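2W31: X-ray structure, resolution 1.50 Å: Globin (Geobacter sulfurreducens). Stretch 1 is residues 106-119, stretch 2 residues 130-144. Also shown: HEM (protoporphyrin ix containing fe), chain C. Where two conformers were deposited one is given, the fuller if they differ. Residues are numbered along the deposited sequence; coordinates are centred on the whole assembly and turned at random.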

# COMPACT_ATOMS: atom_id res chain seq x y z
N ALA A 106 -4.19 -8.84 2.07
CA ALA A 106 -5.59 -8.55 1.79
C ALA A 106 -5.76 -7.15 1.21
O ALA A 106 -6.62 -6.92 0.37
CB ALA A 106 -6.42 -8.71 3.06
N MET A 107 -4.92 -6.22 1.67
CA MET A 107 -5.05 -4.82 1.28
C MET A 107 -4.59 -4.61 -0.16
O MET A 107 -5.07 -3.71 -0.85
CB MET A 107 -4.24 -3.93 2.22
CG MET A 107 -4.52 -2.44 2.06
SD MET A 107 -6.24 -2.02 2.37
CE MET A 107 -6.24 -1.89 4.16
N ASN A 108 -3.66 -5.45 -0.61
CA ASN A 108 -3.29 -5.49 -2.04
C ASN A 108 -4.48 -5.94 -2.91
O ASN A 108 -4.72 -5.36 -4.00
CB ASN A 108 -2.06 -6.40 -2.27
CG ASN A 108 -1.57 -6.32 -3.71
OD1 ASN A 108 -1.93 -7.16 -4.54
ND2 ASN A 108 -0.85 -5.24 -4.05
N VAL A 109 -5.23 -6.95 -2.43
CA VAL A 109 -6.40 -7.41 -3.17
C VAL A 109 -7.41 -6.25 -3.36
O VAL A 109 -7.94 -6.02 -4.45
CB VAL A 109 -7.09 -8.60 -2.45
CG1 VAL A 109 -8.37 -9.03 -3.24
CG2 VAL A 109 -6.11 -9.75 -2.29
N VAL A 110 -7.71 -5.54 -2.27
CA VAL A 110 -8.66 -4.42 -2.34
C VAL A 110 -8.12 -3.31 -3.27
O VAL A 110 -8.86 -2.70 -4.06
CB VAL A 110 -8.94 -3.88 -0.92
CG1 VAL A 110 -9.86 -2.68 -0.93
CG2 VAL A 110 -9.51 -5.00 -0.04
N ARG A 111 -6.83 -3.05 -3.15
CA ARG A 111 -6.23 -1.97 -3.94
C ARG A 111 -6.34 -2.28 -5.45
O ARG A 111 -6.74 -1.44 -6.24
CB ARG A 111 -4.77 -1.88 -3.52
CG ARG A 111 -4.07 -0.73 -4.02
CD ARG A 111 -2.54 -0.93 -3.75
NE ARG A 111 -2.15 -1.21 -2.36
CZ ARG A 111 -2.13 -0.27 -1.39
NH1 ARG A 111 -2.56 0.95 -1.63
NH2 ARG A 111 -1.74 -0.54 -0.15
N GLN A 112 -6.04 -3.52 -5.87
CA GLN A 112 -6.04 -3.85 -7.30
C GLN A 112 -7.48 -3.77 -7.79
O GLN A 112 -7.74 -3.26 -8.89
CB GLN A 112 -5.48 -5.26 -7.52
CG GLN A 112 -4.08 -5.48 -6.90
CD GLN A 112 -2.91 -5.00 -7.76
OE1 GLN A 112 -3.06 -4.09 -8.60
NE2 GLN A 112 -1.72 -5.61 -7.54
N PHE A 113 -8.42 -4.25 -6.97
CA PHE A 113 -9.83 -4.28 -7.38
C PHE A 113 -10.35 -2.86 -7.59
O PHE A 113 -11.03 -2.55 -8.60
CB PHE A 113 -10.65 -4.96 -6.28
CG PHE A 113 -12.14 -5.08 -6.60
CD1 PHE A 113 -12.67 -6.20 -7.26
CD2 PHE A 113 -13.02 -4.06 -6.22
CE1 PHE A 113 -14.04 -6.29 -7.56
CE2 PHE A 113 -14.41 -4.15 -6.49
CZ PHE A 113 -14.90 -5.25 -7.17
N THR A 114 -10.05 -1.98 -6.62
CA THR A 114 -10.58 -0.61 -6.67
C THR A 114 -9.94 0.22 -7.77
O THR A 114 -10.64 0.98 -8.47
CB THR A 114 -10.40 0.05 -5.31
OG1 THR A 114 -10.98 -0.80 -4.32
CG2 THR A 114 -11.13 1.40 -5.25
N LEU A 115 -8.65 0.00 -8.03
CA LEU A 115 -8.03 0.76 -9.11
C LEU A 115 -8.55 0.29 -10.47
O LEU A 115 -8.56 1.11 -11.45
CB LEU A 115 -6.49 0.74 -9.04
CG LEU A 115 -5.93 1.47 -7.83
CD1 LEU A 115 -4.42 1.78 -8.10
CD2 LEU A 115 -6.63 2.68 -7.26
N SER A 116 -8.92 -0.98 -10.56
CA SER A 116 -9.53 -1.45 -11.82
C SER A 116 -10.90 -0.81 -12.04
O SER A 116 -11.21 -0.44 -13.18
CB SER A 116 -9.57 -2.97 -11.89
OG SER A 116 -8.28 -3.37 -12.34
N ILE A 117 -11.70 -0.66 -10.98
CA ILE A 117 -12.98 0.12 -11.12
C ILE A 117 -12.73 1.53 -11.63
O ILE A 117 -13.44 2.03 -12.54
CB ILE A 117 -13.71 0.24 -9.74
CG1 ILE A 117 -14.22 -1.13 -9.29
CG2 ILE A 117 -14.87 1.27 -9.75
CD1 ILE A 117 -14.84 -1.04 -7.86
N ILE A 118 -11.71 2.19 -11.10
CA ILE A 118 -11.40 3.54 -11.53
C ILE A 118 -10.96 3.55 -12.99
O ILE A 118 -11.45 4.39 -13.77
CB ILE A 118 -10.33 4.18 -10.62
CG1 ILE A 118 -10.90 4.39 -9.21
CG2 ILE A 118 -9.83 5.49 -11.24
CD1 ILE A 118 -9.87 4.91 -8.22
N GLN A 119 -10.05 2.65 -13.38
CA GLN A 119 -9.57 2.62 -14.77
C GLN A 119 -10.73 2.40 -15.74
O GLN A 119 -10.81 3.03 -16.82
CB GLN A 119 -8.53 1.51 -14.93
CG GLN A 119 -7.75 1.55 -16.20
CD GLN A 119 -6.87 0.32 -16.33
OE1 GLN A 119 -6.23 -0.14 -15.35
NE2 GLN A 119 -6.84 -0.23 -17.51
N GLN A 130 -6.86 11.87 -10.11
CA GLN A 130 -7.35 12.40 -8.84
C GLN A 130 -8.08 11.35 -8.00
O GLN A 130 -7.87 11.30 -6.77
CB GLN A 130 -8.25 13.63 -9.08
CG GLN A 130 -7.48 14.89 -9.47
CD GLN A 130 -8.43 16.09 -9.63
OE1 GLN A 130 -9.59 16.03 -9.21
NE2 GLN A 130 -7.94 17.19 -10.24
N ARG A 131 -8.91 10.52 -8.64
CA ARG A 131 -9.64 9.45 -7.93
C ARG A 131 -8.69 8.34 -7.45
O ARG A 131 -8.81 7.89 -6.30
CB ARG A 131 -10.77 8.89 -8.80
CG ARG A 131 -11.94 9.88 -8.89
CD ARG A 131 -12.80 9.72 -10.15
NE ARG A 131 -13.87 10.73 -10.15
CZ ARG A 131 -13.70 12.02 -10.40
NH1 ARG A 131 -12.51 12.51 -10.71
NH2 ARG A 131 -14.76 12.85 -10.32
N ARG A 132 -7.71 7.97 -8.30
CA ARG A 132 -6.71 7.00 -7.87
C ARG A 132 -5.93 7.54 -6.68
O ARG A 132 -5.66 6.79 -5.71
CB ARG A 132 -5.77 6.63 -9.03
CG ARG A 132 -4.89 5.41 -8.74
CD ARG A 132 -3.89 5.14 -9.86
NE ARG A 132 -3.01 6.29 -10.12
CZ ARG A 132 -2.98 6.98 -11.26
NH1 ARG A 132 -3.76 6.65 -12.27
NH2 ARG A 132 -2.15 8.00 -11.38
N GLU A 133 -5.51 8.82 -6.74
CA GLU A 133 -4.73 9.36 -5.63
C GLU A 133 -5.52 9.34 -4.30
O GLU A 133 -4.96 9.00 -3.26
CB GLU A 133 -4.21 10.78 -5.93
CG GLU A 133 -3.06 10.81 -6.99
CD GLU A 133 -2.71 12.21 -7.49
OE1 GLU A 133 -3.55 13.13 -7.36
OE2 GLU A 133 -1.63 12.37 -8.09
N ALA A 134 -6.82 9.67 -4.35
CA ALA A 134 -7.65 9.68 -3.13
C ALA A 134 -7.77 8.25 -2.57
O ALA A 134 -7.69 8.04 -1.34
CB ALA A 134 -9.06 10.25 -3.45
N VAL A 135 -8.03 7.27 -3.45
CA VAL A 135 -8.21 5.87 -3.01
C VAL A 135 -6.89 5.34 -2.43
O VAL A 135 -6.88 4.68 -1.38
CB VAL A 135 -8.66 4.97 -4.17
CG1 VAL A 135 -8.42 3.50 -3.88
CG2 VAL A 135 -10.13 5.27 -4.49
N GLU A 136 -5.77 5.62 -3.10
CA GLU A 136 -4.48 5.15 -2.53
C GLU A 136 -4.21 5.73 -1.15
O GLU A 136 -3.69 5.02 -0.27
CB GLU A 136 -3.31 5.40 -3.46
CG GLU A 136 -3.39 4.68 -4.79
CD GLU A 136 -2.93 3.27 -4.78
OE1 GLU A 136 -3.26 2.47 -3.88
OE2 GLU A 136 -2.25 2.89 -5.78
N LYS A 137 -4.54 7.01 -0.93
CA LYS A 137 -4.39 7.59 0.39
C LYS A 137 -5.27 6.90 1.45
O LYS A 137 -4.80 6.53 2.51
CB LYS A 137 -4.69 9.10 0.37
CG LYS A 137 -3.64 9.93 -0.33
CD LYS A 137 -4.12 11.36 -0.39
CE LYS A 137 -3.52 12.08 -1.58
NZ LYS A 137 -4.09 13.44 -1.83
N ILE A 138 -6.56 6.72 1.17
CA ILE A 138 -7.41 6.10 2.21
C ILE A 138 -7.02 4.65 2.49
O ILE A 138 -7.02 4.22 3.65
CB ILE A 138 -8.92 6.32 1.92
CG1 ILE A 138 -9.73 6.14 3.22
CG2 ILE A 138 -9.49 5.42 0.79
CD1 ILE A 138 -9.40 7.16 4.28
N LEU A 139 -6.68 3.90 1.45
CA LEU A 139 -6.25 2.49 1.68
C LEU A 139 -4.95 2.49 2.50
O LEU A 139 -4.80 1.69 3.44
CB LEU A 139 -6.03 1.72 0.36
CG LEU A 139 -7.30 1.56 -0.46
CD1 LEU A 139 -6.94 0.87 -1.76
CD2 LEU A 139 -8.29 0.75 0.31
N ASP A 140 -3.99 3.36 2.13
CA ASP A 140 -2.71 3.41 2.87
C ASP A 140 -2.90 3.86 4.32
O ASP A 140 -2.22 3.34 5.21
CB ASP A 140 -1.65 4.24 2.11
CG ASP A 140 -1.05 3.48 0.92
OD1 ASP A 140 -1.41 2.29 0.70
OD2 ASP A 140 -0.23 4.11 0.21
N ILE A 141 -3.81 4.81 4.56
CA ILE A 141 -4.14 5.22 5.92
C ILE A 141 -4.73 4.05 6.71
O ILE A 141 -4.31 3.78 7.84
CB ILE A 141 -5.09 6.45 5.93
CG1 ILE A 141 -4.33 7.69 5.45
CG2 ILE A 141 -5.77 6.65 7.33
CD1 ILE A 141 -5.18 8.92 5.06
N ASN A 142 -5.66 3.30 6.09
CA ASN A 142 -6.24 2.12 6.75
C ASN A 142 -5.17 1.10 7.14
O ASN A 142 -5.12 0.60 8.26
CB ASN A 142 -7.33 1.49 5.87
CG ASN A 142 -8.69 2.16 6.05
OD1 ASN A 142 -9.63 1.52 6.57
ND2 ASN A 142 -8.81 3.42 5.67
N LEU A 143 -4.30 0.78 6.18
CA LEU A 143 -3.24 -0.20 6.42
C LEU A 143 -2.26 0.29 7.50
O LEU A 143 -1.79 -0.49 8.35
CB LEU A 143 -2.49 -0.44 5.09
CG LEU A 143 -1.33 -1.45 5.15
CD1 LEU A 143 -1.78 -2.83 5.63
CD2 LEU A 143 -0.68 -1.55 3.76
N ASP A 144 -1.98 1.59 7.51
CA ASP A 144 -1.05 2.21 8.47
C ASP A 144 -1.61 2.01 9.89
O ASP A 144 -0.93 1.48 10.79
CB ASP A 144 -0.93 3.69 8.08
CG ASP A 144 0.06 4.51 8.95
OD1 ASP A 144 0.52 4.05 10.06
OD2 ASP A 144 0.36 5.66 8.52
CHA HEM C . -12.86 -8.95 11.58
CHB HEM C . -11.64 -5.66 8.28
CHC HEM C . -8.23 -8.70 6.67
CHD HEM C . -10.37 -12.30 9.08
C1A HEM C . -12.83 -7.78 10.84
C2A HEM C . -13.64 -6.60 11.07
C3A HEM C . -13.32 -5.69 10.14
C4A HEM C . -12.28 -6.29 9.32
CMA HEM C . -13.89 -4.27 9.95
CAA HEM C . -14.68 -6.44 12.22
CBA HEM C . -13.82 -6.16 13.46
CGA HEM C . -14.57 -5.57 14.64
O1A HEM C . -15.01 -4.39 14.58
O2A HEM C . -14.71 -6.31 15.66
C1B HEM C . -10.51 -6.15 7.65
C2B HEM C . -9.62 -5.41 6.76
C3B HEM C . -8.68 -6.24 6.31
C4B HEM C . -8.96 -7.56 6.87
CMB HEM C . -9.82 -3.91 6.47
CAB HEM C . -7.53 -5.96 5.34
CBB HEM C . -7.69 -5.20 4.25
C1C HEM C . -8.56 -9.96 7.11
C2C HEM C . -7.95 -11.20 6.69
C3C HEM C . -8.57 -12.20 7.33
C4C HEM C . -9.57 -11.61 8.20
CMC HEM C . -6.82 -11.35 5.68
CAC HEM C . -8.25 -13.70 7.19
CBC HEM C . -9.15 -14.63 6.90
C1D HEM C . -11.14 -11.72 10.06
C2D HEM C . -11.72 -12.43 11.20
C3D HEM C . -12.50 -11.40 11.99
C4D HEM C . -12.33 -10.16 11.24
CMD HEM C . -11.55 -13.91 11.53
CAD HEM C . -13.33 -11.59 13.28
CBD HEM C . -12.47 -11.69 14.53
CGD HEM C . -13.33 -12.23 15.65
O1D HEM C . -13.86 -13.37 15.55
O2D HEM C . -13.48 -11.51 16.67
NA HEM C . -12.01 -7.58 9.76
NB HEM C . -10.07 -7.44 7.69
NC HEM C . -9.56 -10.23 8.04
ND HEM C . -11.52 -10.40 10.14
FE HEM C . -10.79 -8.91 8.88

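Both stretches are helical throughout, and each helix extends beyond the residues given here at both ends. They run nearly antiparallel, with 164° between their N-to-C directions, and their axes come within 10.0 Å of each other. Because the directions oppose, the register runs backwards: M107 lies nearest L143, R111 nearest L139, T114 nearest V135 and L115 nearest R132. The tightest of these pairs is L115 CA to R132 CA, at 6.5 Å. Each backbone satisfies its own i to i-4 hydrogen bonds, so the helices are joined through side chains. Together they bury 649 Å² of surface.

R111 is the polar centre of the contact. Its CA-to-CB bond points sideways, but the chain bends at chi3 (m) and its end comes nearer the second helix. There the side chain sits as a knob among E136, L139, D140 and L143. R111 NH1 donates to E136 OE1 at 2.8 Å and to D140 OD1 at 2.9 Å; both are salt bridges. R111 NH2 also donates to D140 OD1, at 3.0 Å. E136 and D140 are one helical turn apart, so one guanidinium can reach both carboxylates. Both acceptors lie at its edge, near its plane, where the N-H groups point. All three residues are buried, and the opposite charges compensate each other away from solvent.

Apolar contacts pack to one side of this cluster. L139 points toward the first helix. Its CD1 packs 3.6 Å from R111 CA, while its CD2 lies 4.0 Å from both V110 CG1 and M107 SD. M107 carries the packing on toward L143, with M107 CE 4.1 Å from L143 CB. The same methyl, M107 CE, is 3.9 Å from N142 CB and 3.6 Å from HEM CBB, so this side chain touches both the second helix and the haem.

Further along, V135 meets three residues of the first helix. V135 CG1 is 3.7 Å from T114 CG2 and 3.9 Å from L115 CD2, and V135 CG2 is 3.8 Å from I118 CD1. T114 can offer its methyl here while its hydroxyl turns back to its own helix: T114 OG1 donates to V110 O at 2.9 Å. L115 CD2 also rests against the aliphatic part of R132, 3.6 Å from R132 CG. I118 CD1 reaches the backbone as well, lying 3.7 Å from R131 O. R131 starts toward the first helix, but the end of its side chain leads away.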